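Local coordinates for amino acid ABC superfamily ATP binding cassette transporter, binding protein (Streptococcus pneumoniae, PDB 4H5G), which binds L-arginine and probably delivers it, as a putative membrane-anchored lipoprotein, to an amino acid ABC transporter, at residues 133-138 / 147-152; 19-24 / 127-132; 68-73 / 90-95; 44-49 / 54-59. All coordinates share one frame; numbering follows the deposited sequence. Where two conformers were deposited one is given.

Interaction 1. Residues 133-138 / 147-152; sequences VPESMV and LTSLTN. With ARG (arginine), chain L; SO4 (sulfate ion), chain C.
Glu135 of the helix reaches across to Ser149 on the neighbouring strand, and the serine hydroxyl donates to OE1 over a short 2.6 Å (Ser149 OG to Glu135 OE1). With CG trans to the backbone N (chi1 179°) and the chain extended beyond it, the carboxylate is carried out to the strand, where OE1 receives the hydroxyl through its anti lone pair. OE2 accepts the backbone N of Gly131. One turn further along the helix the contact becomes apolar: Val138 and Leu147 cross obliquely, CG1 of Val138 lying 4.0 Å from CD1 of Leu147 and almost as near its CD2. Leu147 CD2 also rests 4.1 Å from Glu135 O.

The start of the helix faces the bound arginine. Val133 N donates to OXT of the ligand carboxylate at 2.8 Å, with an N-H...O angle of 165°, and Pro134 CD packs 3.7 Å from the ligand CA. Past the strand, Thr151 holds a sulfate, probably from the crystallisation liquor, with two bonds: its N to O1 (2.8 Å) and its OG1 to O4 (2.7 Å). The buried Glu135 carboxylate thus has a hydroxyl and a long, weak ion pair with Lys139 on one oxygen and a peptide N-H on the other, and this, with the nearby helix N-terminus, would be expected to stabilise its negative charge.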
# COMPACT_ATOMS: atom_id res chain seq x y z
N VAL A 133 5.28 3.56 -7.00
CA VAL A 133 4.73 4.61 -7.86
C VAL A 133 5.03 6.03 -7.34
O VAL A 133 5.49 6.86 -8.12
CB VAL A 133 3.22 4.37 -8.15
CG1 VAL A 133 2.60 5.57 -8.90
CG2 VAL A 133 3.04 3.08 -8.96
N PRO A 134 4.80 6.31 -6.05
CA PRO A 134 5.17 7.66 -5.57
C PRO A 134 6.65 7.99 -5.78
O PRO A 134 6.99 9.15 -6.01
CB PRO A 134 4.83 7.61 -4.08
CG PRO A 134 3.73 6.59 -3.99
CD PRO A 134 4.08 5.54 -5.01
N GLU A 135 7.52 6.98 -5.71
CA GLU A 135 8.94 7.19 -5.99
C GLU A 135 9.15 7.55 -7.46
O GLU A 135 9.85 8.52 -7.80
CB GLU A 135 9.76 5.95 -5.63
CG GLU A 135 11.25 6.09 -5.93
CD GLU A 135 12.00 4.76 -5.85
OE1 GLU A 135 13.16 4.74 -5.38
OE2 GLU A 135 11.42 3.74 -6.27
N SER A 136 8.54 6.75 -8.34
CA SER A 136 8.67 6.96 -9.79
C SER A 136 8.18 8.33 -10.20
O SER A 136 8.78 9.00 -11.04
CB SER A 136 7.90 5.88 -10.56
OG SER A 136 8.45 4.60 -10.35
N MET A 137 7.07 8.75 -9.60
CA MET A 137 6.46 10.04 -9.91
C MET A 137 7.40 11.19 -9.59
O MET A 137 7.52 12.15 -10.36
CB MET A 137 5.14 10.19 -9.14
CG MET A 137 4.06 9.25 -9.64
SD MET A 137 2.61 9.32 -8.57
CE MET A 137 2.01 10.97 -8.95
N VAL A 138 8.08 11.11 -8.46
CA VAL A 138 9.04 12.16 -8.11
C VAL A 138 10.20 12.19 -9.11
O VAL A 138 10.60 13.26 -9.58
CB VAL A 138 9.56 12.00 -6.67
CG1 VAL A 138 10.67 13.03 -6.41
CG2 VAL A 138 8.43 12.19 -5.66
N LEU A 147 16.07 13.53 -4.11
CA LEU A 147 15.19 12.44 -3.71
C LEU A 147 15.96 11.40 -2.93
O LEU A 147 16.97 10.88 -3.41
CB LEU A 147 14.54 11.80 -4.93
CG LEU A 147 13.72 10.53 -4.66
CD1 LEU A 147 12.55 10.81 -3.72
CD2 LEU A 147 13.23 9.91 -5.98
N THR A 148 15.49 11.09 -1.73
CA THR A 148 16.05 9.99 -0.95
C THR A 148 15.07 8.82 -1.04
O THR A 148 13.93 8.94 -0.60
CB THR A 148 16.23 10.38 0.53
OG1 THR A 148 17.15 11.49 0.62
CG2 THR A 148 16.77 9.20 1.34
N SER A 149 15.50 7.70 -1.60
CA SER A 149 14.62 6.53 -1.68
C SER A 149 14.91 5.64 -0.48
O SER A 149 16.06 5.29 -0.22
CB SER A 149 14.85 5.76 -2.98
OG SER A 149 14.48 6.52 -4.11
N LEU A 150 13.87 5.27 0.26
CA LEU A 150 14.04 4.47 1.46
C LEU A 150 13.24 3.19 1.36
O LEU A 150 12.15 3.18 0.79
CB LEU A 150 13.60 5.28 2.68
CG LEU A 150 14.53 6.49 2.87
CD1 LEU A 150 13.86 7.54 3.74
CD2 LEU A 150 15.85 6.05 3.48
N THR A 151 13.76 2.11 1.91
CA THR A 151 13.06 0.82 1.82
C THR A 151 11.74 0.80 2.60
O THR A 151 10.73 0.33 2.09
CB THR A 151 13.97 -0.31 2.33
OG1 THR A 151 15.17 -0.35 1.55
CG2 THR A 151 13.27 -1.64 2.22
N ASN A 152 11.76 1.31 3.83
CA ASN A 152 10.64 1.24 4.77
C ASN A 152 9.96 2.60 4.92
O ASN A 152 10.65 3.60 5.13
CB ASN A 152 11.17 0.79 6.15
CG ASN A 152 10.07 0.48 7.16
OD1 ASN A 152 9.49 1.37 7.80
ND2 ASN A 152 9.81 -0.81 7.35
N ARG L . 0.78 2.29 -4.17
CA ARG L . 2.24 2.36 -4.29
C ARG L . 2.77 1.31 -5.24
O ARG L . 2.09 0.32 -5.55
CB ARG L . 2.92 2.21 -2.92
CG ARG L . 2.46 1.00 -2.11
CD ARG L . 3.33 0.80 -0.86
NE ARG L . 2.79 -0.25 0.01
CZ ARG L . 3.30 -0.61 1.19
NH1 ARG L . 2.73 -1.57 1.91
NH2 ARG L . 4.39 -0.01 1.64
OXT ARG L . 3.90 1.43 -5.72
S SO4 C . 17.59 1.76 3.17
O1 SO4 C . 16.29 2.42 3.11
O2 SO4 C . 18.51 2.44 2.26
O3 SO4 C . 18.09 1.84 4.54
O4 SO4 C . 17.46 0.36 2.76

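Interaction 2. Residues 19-24 / 127-132; sequences SPDYAP and AAQKGT. With ARG (arginine), chain L; SO4 (sulfate ion), chain C.
Asp21 and Gln129 approach from opposite directions, their carboxylate and amide planes 49° apart. NE2 of Gln129 lies 2.7 Å from OD2 of Asp21, but the bond is weak, bent to 128° at the hydrogen; NE2 also donates to Thr151 O. The remaining carboxylate oxygen of Asp21 and the amide oxygen of Gln129 turn to the ligand: the arginine NH2 donates to Asp21 OD1 at 2.9 Å and to Gln129 OE1 at 3.0 Å, so one guanidinium nitrogen joins both side chains. NH1 adds a third bond, to Ser19 O. Asp21 CG sits between the backbone N and the carbonyl carbon (chi1 61°), which swings the carboxylate toward Gln129, while the extended glutamine chain spans the gap.

Tyr22 lies flat along the ligand side chain. The arginine NE is 3.4 Å above one face of its ring, toward the rim, and CD of the ligand lies 3.5 Å from Tyr22 CE2. A water donates to both Tyr22 OH and Gln129 OE1. A type II turn from Gln129 to Thr132 is braced by Thr132 OG1, which donates to Gln129 O at 2.7 Å.

The pocket is closed here by the loop after strand 13-18 meeting the end of strand 125-129; Asp21 OD2 also accepts Met153 N at the start of helix 153-162, and Tyr22 packs on Val174 of helix 172-181 and bonds through OH to Asp171.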
# COMPACT_ATOMS: atom_id res chain seq x y z
N SER A 19 3.63 -5.69 3.02
CA SER A 19 4.63 -4.86 3.68
C SER A 19 3.92 -4.01 4.72
O SER A 19 3.34 -2.98 4.39
CB SER A 19 5.35 -3.98 2.65
OG SER A 19 6.17 -2.98 3.26
N PRO A 20 3.96 -4.44 6.00
CA PRO A 20 3.15 -3.77 7.03
C PRO A 20 3.76 -2.48 7.57
O PRO A 20 3.99 -2.37 8.78
CB PRO A 20 3.05 -4.83 8.13
CG PRO A 20 4.34 -5.58 8.00
CD PRO A 20 4.67 -5.61 6.53
N ASP A 21 3.98 -1.51 6.69
CA ASP A 21 4.51 -0.19 7.07
C ASP A 21 3.62 0.91 6.51
O ASP A 21 4.09 2.00 6.19
CB ASP A 21 5.94 0.01 6.55
CG ASP A 21 6.04 -0.06 5.02
OD1 ASP A 21 5.06 -0.51 4.40
OD2 ASP A 21 7.09 0.31 4.45
N TYR A 22 2.32 0.65 6.42
CA TYR A 22 1.48 1.46 5.53
C TYR A 22 0.03 1.55 6.03
O TYR A 22 -0.89 1.21 5.31
CB TYR A 22 1.53 0.83 4.12
CG TYR A 22 1.64 1.83 2.96
CD1 TYR A 22 2.61 2.82 2.96
CD2 TYR A 22 0.78 1.76 1.86
CE1 TYR A 22 2.74 3.73 1.89
CE2 TYR A 22 0.88 2.66 0.80
CZ TYR A 22 1.87 3.64 0.82
OH TYR A 22 1.99 4.54 -0.22
N ALA A 23 -0.16 2.00 7.27
CA ALA A 23 -1.50 2.21 7.81
C ALA A 23 -2.23 3.26 6.96
O ALA A 23 -1.67 4.32 6.68
CB ALA A 23 -1.41 2.69 9.25
N PRO A 24 -3.51 3.03 6.63
CA PRO A 24 -4.43 2.00 7.12
C PRO A 24 -4.51 0.72 6.30
O PRO A 24 -5.36 -0.13 6.61
CB PRO A 24 -5.78 2.72 7.06
CG PRO A 24 -5.64 3.55 5.82
CD PRO A 24 -4.21 4.05 5.83
N ALA A 127 11.51 12.44 0.22
CA ALA A 127 11.70 11.00 0.41
C ALA A 127 10.54 10.24 -0.24
O ALA A 127 9.40 10.71 -0.27
CB ALA A 127 11.80 10.67 1.89
N ALA A 128 10.83 9.04 -0.75
CA ALA A 128 9.78 8.15 -1.24
C ALA A 128 10.25 6.72 -1.04
O ALA A 128 11.42 6.48 -0.78
CB ALA A 128 9.47 8.42 -2.69
N GLN A 129 9.33 5.77 -1.19
CA GLN A 129 9.65 4.37 -0.90
C GLN A 129 10.22 3.67 -2.13
O GLN A 129 9.69 3.80 -3.23
CB GLN A 129 8.39 3.65 -0.41
CG GLN A 129 8.60 2.21 0.00
CD GLN A 129 7.45 1.69 0.85
OE1 GLN A 129 6.29 2.02 0.61
NE2 GLN A 129 7.78 0.88 1.85
N LYS A 130 11.30 2.91 -1.93
CA LYS A 130 11.93 2.17 -3.03
C LYS A 130 10.95 1.24 -3.69
O LYS A 130 10.23 0.52 -3.01
CB LYS A 130 13.09 1.31 -2.50
CG LYS A 130 14.31 2.10 -2.08
CD LYS A 130 15.46 1.20 -1.63
CE LYS A 130 16.70 2.03 -1.30
NZ LYS A 130 17.86 1.22 -0.85
N GLY A 131 10.96 1.24 -5.02
CA GLY A 131 10.17 0.32 -5.81
C GLY A 131 8.71 0.71 -5.96
O GLY A 131 7.89 -0.14 -6.29
N THR A 132 8.38 1.99 -5.73
CA THR A 132 6.97 2.40 -5.72
C THR A 132 6.59 3.44 -6.77
O THR A 132 7.45 4.14 -7.33
CB THR A 132 6.51 2.96 -4.34
OG1 THR A 132 7.12 4.23 -4.10
CG2 THR A 132 6.83 1.98 -3.19
N ARG L . 0.78 2.29 -4.17
CA ARG L . 2.24 2.36 -4.29
C ARG L . 2.77 1.31 -5.24
O ARG L . 2.09 0.32 -5.55
CB ARG L . 2.92 2.21 -2.92
CG ARG L . 2.46 1.00 -2.11
CD ARG L . 3.33 0.80 -0.86
NE ARG L . 2.79 -0.25 0.01
CZ ARG L . 3.30 -0.61 1.19
NH1 ARG L . 2.73 -1.57 1.91
NH2 ARG L . 4.39 -0.01 1.64
OXT ARG L . 3.90 1.43 -5.72
S SO4 C . 17.59 1.76 3.17
O1 SO4 C . 16.29 2.42 3.11
O2 SO4 C . 18.51 2.44 2.26
O3 SO4 C . 18.09 1.84 4.54
O4 SO4 C . 17.46 0.36 2.76
O HOH W 1 4.96 4.19 -0.83

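Interaction 3. Residues 68-73 / 90-95; sequences TSLQTG and EVFDFS
Leu70 O, on the last turn of the helix that packs against Phe92, is gripped by two donors: Gly73 N, at 3.2 Å from Leu70 O, and NH1 of Arg205. The first is one of the two backbone bonds of a Schellman motif, which ends helix 66-71 of this type II periplasmic-binding-protein fold with Gly73 at positive phi (94°). The second ties the helix end to strand 203-205, the antiparallel partner of strand 92-94, so the helix and the short two-stranded sheet are joined by a polar link as well as by packing.

Across the contact the packing is mostly apolar. Leu70 and Phe92 slide past each other in opposite directions, and CD2 of Leu70 comes to 3.6 Å from Phe92 CD1. The leucine chi1 of 169° brings CD2 obliquely to the CD1-CE1 side of the ring. Gln71 adds its CB, 3.8 Å from Phe92 CE1, while its backbone N lies in the ring plane at the edge. In one of its two conformers the glutamine chain extends beyond CB, crosses Val91 at about a right angle and brings OE1 to 3.9 Å from Val91 CG1, a contact that is doubtful for the other copy.

Farther round, Leu70 and Phe94 both touch Ala203, and Asp93 forms a salt bridge with Lys206. Phe92 is buried, whereas Gln71 and Val91 lie at the protein surface. Val91 CG1 also leans over one face of the neighbouring Phe92 ring, 3.6 Å above its plane and offset toward the rim.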
# COMPACT_ATOMS: atom_id res chain seq x y z
N THR A 68 8.38 -9.51 -6.14
CA THR A 68 9.37 -10.54 -6.45
C THR A 68 9.05 -11.85 -5.72
O THR A 68 9.19 -12.94 -6.27
CB THR A 68 10.81 -10.07 -6.10
OG1 THR A 68 11.15 -8.96 -6.95
CG2 THR A 68 11.82 -11.19 -6.30
N SER A 69 8.61 -11.74 -4.47
CA SER A 69 8.27 -12.94 -3.69
C SER A 69 7.06 -13.65 -4.28
O SER A 69 6.99 -14.88 -4.27
CB SER A 69 8.04 -12.61 -2.21
OG SER A 69 6.87 -11.84 -2.03
N LEU A 70 6.11 -12.88 -4.80
CA LEU A 70 4.96 -13.48 -5.49
C LEU A 70 5.44 -14.16 -6.74
O LEU A 70 5.11 -15.32 -7.01
CB LEU A 70 3.93 -12.39 -5.85
CG LEU A 70 2.78 -12.79 -6.80
CD1 LEU A 70 1.82 -13.83 -6.15
CD2 LEU A 70 1.99 -11.55 -7.24
N GLN A 71 6.27 -13.46 -7.51
CA GLN A 71 6.76 -13.97 -8.79
C GLN A 71 7.51 -15.30 -8.63
O GLN A 71 7.38 -16.22 -9.46
CB GLN A 71 7.69 -12.93 -9.44
CG GLN A 71 8.15 -13.27 -10.85
CD GLN A 71 9.06 -12.19 -11.44
OE1 GLN A 71 9.42 -12.24 -12.62
NE2 GLN A 71 9.44 -11.22 -10.61
N THR A 72 8.29 -15.42 -7.56
CA THR A 72 9.13 -16.62 -7.40
C THR A 72 8.48 -17.74 -6.58
O THR A 72 9.12 -18.74 -6.28
CB THR A 72 10.50 -16.27 -6.79
OG1 THR A 72 10.32 -15.77 -5.47
CG2 THR A 72 11.21 -15.21 -7.63
N GLY A 73 7.22 -17.54 -6.20
CA GLY A 73 6.43 -18.60 -5.59
C GLY A 73 6.41 -18.67 -4.07
O GLY A 73 5.98 -19.68 -3.50
N GLU A 90 2.59 -6.19 -17.20
CA GLU A 90 3.39 -6.99 -18.13
C GLU A 90 3.88 -8.28 -17.48
O GLU A 90 4.13 -9.28 -18.16
CB GLU A 90 4.59 -6.19 -18.64
CG GLU A 90 4.20 -4.99 -19.47
CD GLU A 90 5.40 -4.14 -19.86
OE1 GLU A 90 6.51 -4.68 -20.00
OE2 GLU A 90 5.21 -2.91 -20.02
N VAL A 91 4.01 -8.25 -16.16
CA VAL A 91 4.62 -9.36 -15.40
C VAL A 91 3.59 -10.12 -14.57
O VAL A 91 3.68 -11.34 -14.44
CB VAL A 91 5.73 -8.84 -14.46
CG1 VAL A 91 6.37 -9.99 -13.67
CG2 VAL A 91 6.78 -8.07 -15.25
N PHE A 92 2.62 -9.40 -14.01
CA PHE A 92 1.59 -9.99 -13.15
C PHE A 92 0.20 -9.80 -13.71
O PHE A 92 -0.02 -8.92 -14.55
CB PHE A 92 1.65 -9.34 -11.77
CG PHE A 92 2.99 -9.45 -11.12
CD1 PHE A 92 3.34 -10.61 -10.45
CD2 PHE A 92 3.90 -8.42 -11.21
CE1 PHE A 92 4.58 -10.73 -9.87
CE2 PHE A 92 5.15 -8.54 -10.63
CZ PHE A 92 5.49 -9.70 -9.96
N ASP A 93 -0.74 -10.61 -13.26
CA ASP A 93 -2.15 -10.30 -13.47
C ASP A 93 -2.65 -9.60 -12.24
O ASP A 93 -2.07 -9.73 -11.17
CB ASP A 93 -2.96 -11.55 -13.73
CG ASP A 93 -2.85 -12.03 -15.17
OD1 ASP A 93 -2.40 -11.26 -16.05
OD2 ASP A 93 -3.24 -13.18 -15.42
N PHE A 94 -3.71 -8.82 -12.40
CA PHE A 94 -4.26 -8.13 -11.24
C PHE A 94 -5.74 -8.40 -11.15
O PHE A 94 -6.42 -8.61 -12.17
CB PHE A 94 -4.04 -6.61 -11.32
CG PHE A 94 -2.64 -6.18 -10.98
CD1 PHE A 94 -1.68 -6.07 -11.96
CD2 PHE A 94 -2.30 -5.87 -9.67
CE1 PHE A 94 -0.39 -5.67 -11.65
CE2 PHE A 94 -1.01 -5.46 -9.35
CZ PHE A 94 -0.06 -5.36 -10.34
N SER A 95 -6.23 -8.37 -9.92
CA SER A 95 -7.66 -8.42 -9.65
C SER A 95 -8.25 -7.12 -10.16
O SER A 95 -7.51 -6.19 -10.50
CB SER A 95 -7.90 -8.51 -8.14
OG SER A 95 -7.62 -7.27 -7.53

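Interaction 4. Residues 44-49 / 54-59; sequences MAQAIA and VKLEIL
Leu56 points toward the helix and packs among Ala45, Gln46 and Ala49. Its CD1 is 3.8 Å from Ala45 CB, and its CB is 3.9 Å from Ala49 CB. The other branch, CD2, meets OE1 of Gln46 at 3.6 Å. A chi1 of 174° turns Leu56 CG away from its own N, and both methyl branches reach the helix, where two alanines keep the surface low; the helix and strand segments approach to 7.6 Å between axes.

Gln46 comes obliquely over this leucine. Its chain is bent at chi2 (70°), and this folds the amide back over Leu56 instead of letting it run outward. NE2 donates to Asp50 OD1, one turn along the helix, and to a water at 3.2 Å from Gln46 NE2. The water also accepts Leu56 N, so the amide and the strand backbone are bridged while OE1 is held against the leucine methyl. At the turn into the strand, Val54 N donates to Ala49 O at 3.0 Å, nearly straight at 174°, and CG2 of Val54 packs beside the same carbonyl.

Further out, Leu56 rests on Val16 of strand 13-18, and Lys55, Glu57 and Leu59 are hydrogen-bonded along that strand. Another side of the helix is covered by helix 209-225, through Met44 on Ile219 and Leu222 and through Ile48 on Val218. Strand 13-18, helix 40-52 and strand 55-60 form a right-handed beta-alpha-beta crossover, with a beta hairpin inserted before the helix, as in type II periplasmic binding proteins.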
# COMPACT_ATOMS: atom_id res chain seq x y z
N MET A 44 -9.37 -7.69 3.94
CA MET A 44 -9.75 -8.17 2.61
C MET A 44 -9.11 -9.53 2.33
O MET A 44 -9.77 -10.44 1.82
CB MET A 44 -9.33 -7.17 1.53
CG MET A 44 -9.63 -7.66 0.11
SD MET A 44 -9.17 -6.45 -1.13
CE MET A 44 -7.41 -6.34 -0.81
N ALA A 45 -7.84 -9.68 2.69
CA ALA A 45 -7.15 -10.96 2.48
C ALA A 45 -7.85 -12.06 3.27
O ALA A 45 -7.98 -13.19 2.80
CB ALA A 45 -5.66 -10.86 2.86
N GLN A 46 -8.30 -11.72 4.47
CA GLN A 46 -9.04 -12.67 5.29
C GLN A 46 -10.35 -13.07 4.62
O GLN A 46 -10.73 -14.24 4.67
CB GLN A 46 -9.33 -12.09 6.68
CG GLN A 46 -9.98 -13.08 7.63
CD GLN A 46 -9.03 -14.19 8.06
OE1 GLN A 46 -7.94 -13.94 8.59
NE2 GLN A 46 -9.45 -15.44 7.84
N ALA A 47 -11.03 -12.11 4.00
CA ALA A 47 -12.29 -12.41 3.29
C ALA A 47 -12.04 -13.38 2.13
O ALA A 47 -12.88 -14.25 1.84
CB ALA A 47 -12.97 -11.13 2.80
N ILE A 48 -10.91 -13.22 1.46
CA ILE A 48 -10.59 -14.08 0.32
C ILE A 48 -10.29 -15.49 0.82
O ILE A 48 -10.76 -16.49 0.26
CB ILE A 48 -9.39 -13.52 -0.49
CG1 ILE A 48 -9.75 -12.16 -1.11
CG2 ILE A 48 -8.98 -14.51 -1.60
CD1 ILE A 48 -8.53 -11.38 -1.61
N ALA A 49 -9.50 -15.57 1.89
CA ALA A 49 -9.17 -16.86 2.52
C ALA A 49 -10.44 -17.55 2.98
O ALA A 49 -10.60 -18.76 2.77
CB ALA A 49 -8.19 -16.66 3.70
N VAL A 54 -9.89 -21.60 3.56
CA VAL A 54 -8.54 -21.91 4.04
C VAL A 54 -8.05 -20.87 5.05
O VAL A 54 -8.65 -19.80 5.19
CB VAL A 54 -7.52 -21.99 2.88
CG1 VAL A 54 -7.90 -23.10 1.89
CG2 VAL A 54 -7.38 -20.64 2.16
N LYS A 55 -6.96 -21.19 5.74
CA LYS A 55 -6.35 -20.24 6.67
C LYS A 55 -5.62 -19.14 5.92
O LYS A 55 -5.09 -19.36 4.83
CB LYS A 55 -5.37 -20.95 7.60
CG LYS A 55 -5.99 -22.01 8.50
CD LYS A 55 -5.07 -22.36 9.66
CE LYS A 55 -3.93 -23.27 9.23
NZ LYS A 55 -2.97 -23.51 10.34
N LEU A 56 -5.58 -17.94 6.49
CA LEU A 56 -4.79 -16.85 5.91
C LEU A 56 -3.40 -16.87 6.54
O LEU A 56 -3.28 -16.93 7.77
CB LEU A 56 -5.44 -15.51 6.22
CG LEU A 56 -4.65 -14.28 5.78
CD1 LEU A 56 -4.48 -14.23 4.26
CD2 LEU A 56 -5.33 -13.00 6.29
N GLU A 57 -2.36 -16.82 5.72
CA GLU A 57 -1.00 -16.70 6.24
C GLU A 57 -0.39 -15.43 5.66
O GLU A 57 -0.26 -15.30 4.45
CB GLU A 57 -0.17 -17.93 5.85
CG GLU A 57 1.28 -17.85 6.28
CD GLU A 57 2.00 -19.18 6.07
OE1 GLU A 57 1.79 -20.10 6.89
OE2 GLU A 57 2.75 -19.31 5.09
N ILE A 58 -0.05 -14.49 6.52
CA ILE A 58 0.53 -13.22 6.07
C ILE A 58 2.05 -13.32 6.09
O ILE A 58 2.64 -13.70 7.10
CB ILE A 58 0.09 -12.05 6.97
CG1 ILE A 58 -1.42 -11.82 6.87
CG2 ILE A 58 0.82 -10.77 6.57
CD1 ILE A 58 -1.89 -11.37 5.51
N LEU A 59 2.67 -13.01 4.96
CA LEU A 59 4.13 -13.06 4.86
C LEU A 59 4.61 -11.62 4.76
O LEU A 59 4.39 -10.96 3.75
CB LEU A 59 4.52 -13.84 3.60
CG LEU A 59 6.00 -14.02 3.30
CD1 LEU A 59 6.72 -14.78 4.41
CD2 LEU A 59 6.16 -14.74 1.95
O HOH W 2 -7.28 -17.63 8.80

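In the fold
Interactions 1 and 2 adjoin, their centres 9 Å apart, and share the arginine: interaction 2 holds its guanidinium end, and Val133 of interaction 1 donates to its carboxylate. Strands 146-150 and 125-129 are neighbours in one sheet, where Leu150 O and Lys130 N are 2.9 Å apart. Interactions 3 and 4 belong to the other lobe, 17 Å apart between centres, and lie away from the pocket: the Phe92 side chain is about 11 Å from the ligand and that of Ala45 about 13 Å. Residues 19-24 reach from that lobe to the ligand, making interaction 2 the meeting of the two lobes around the substrate.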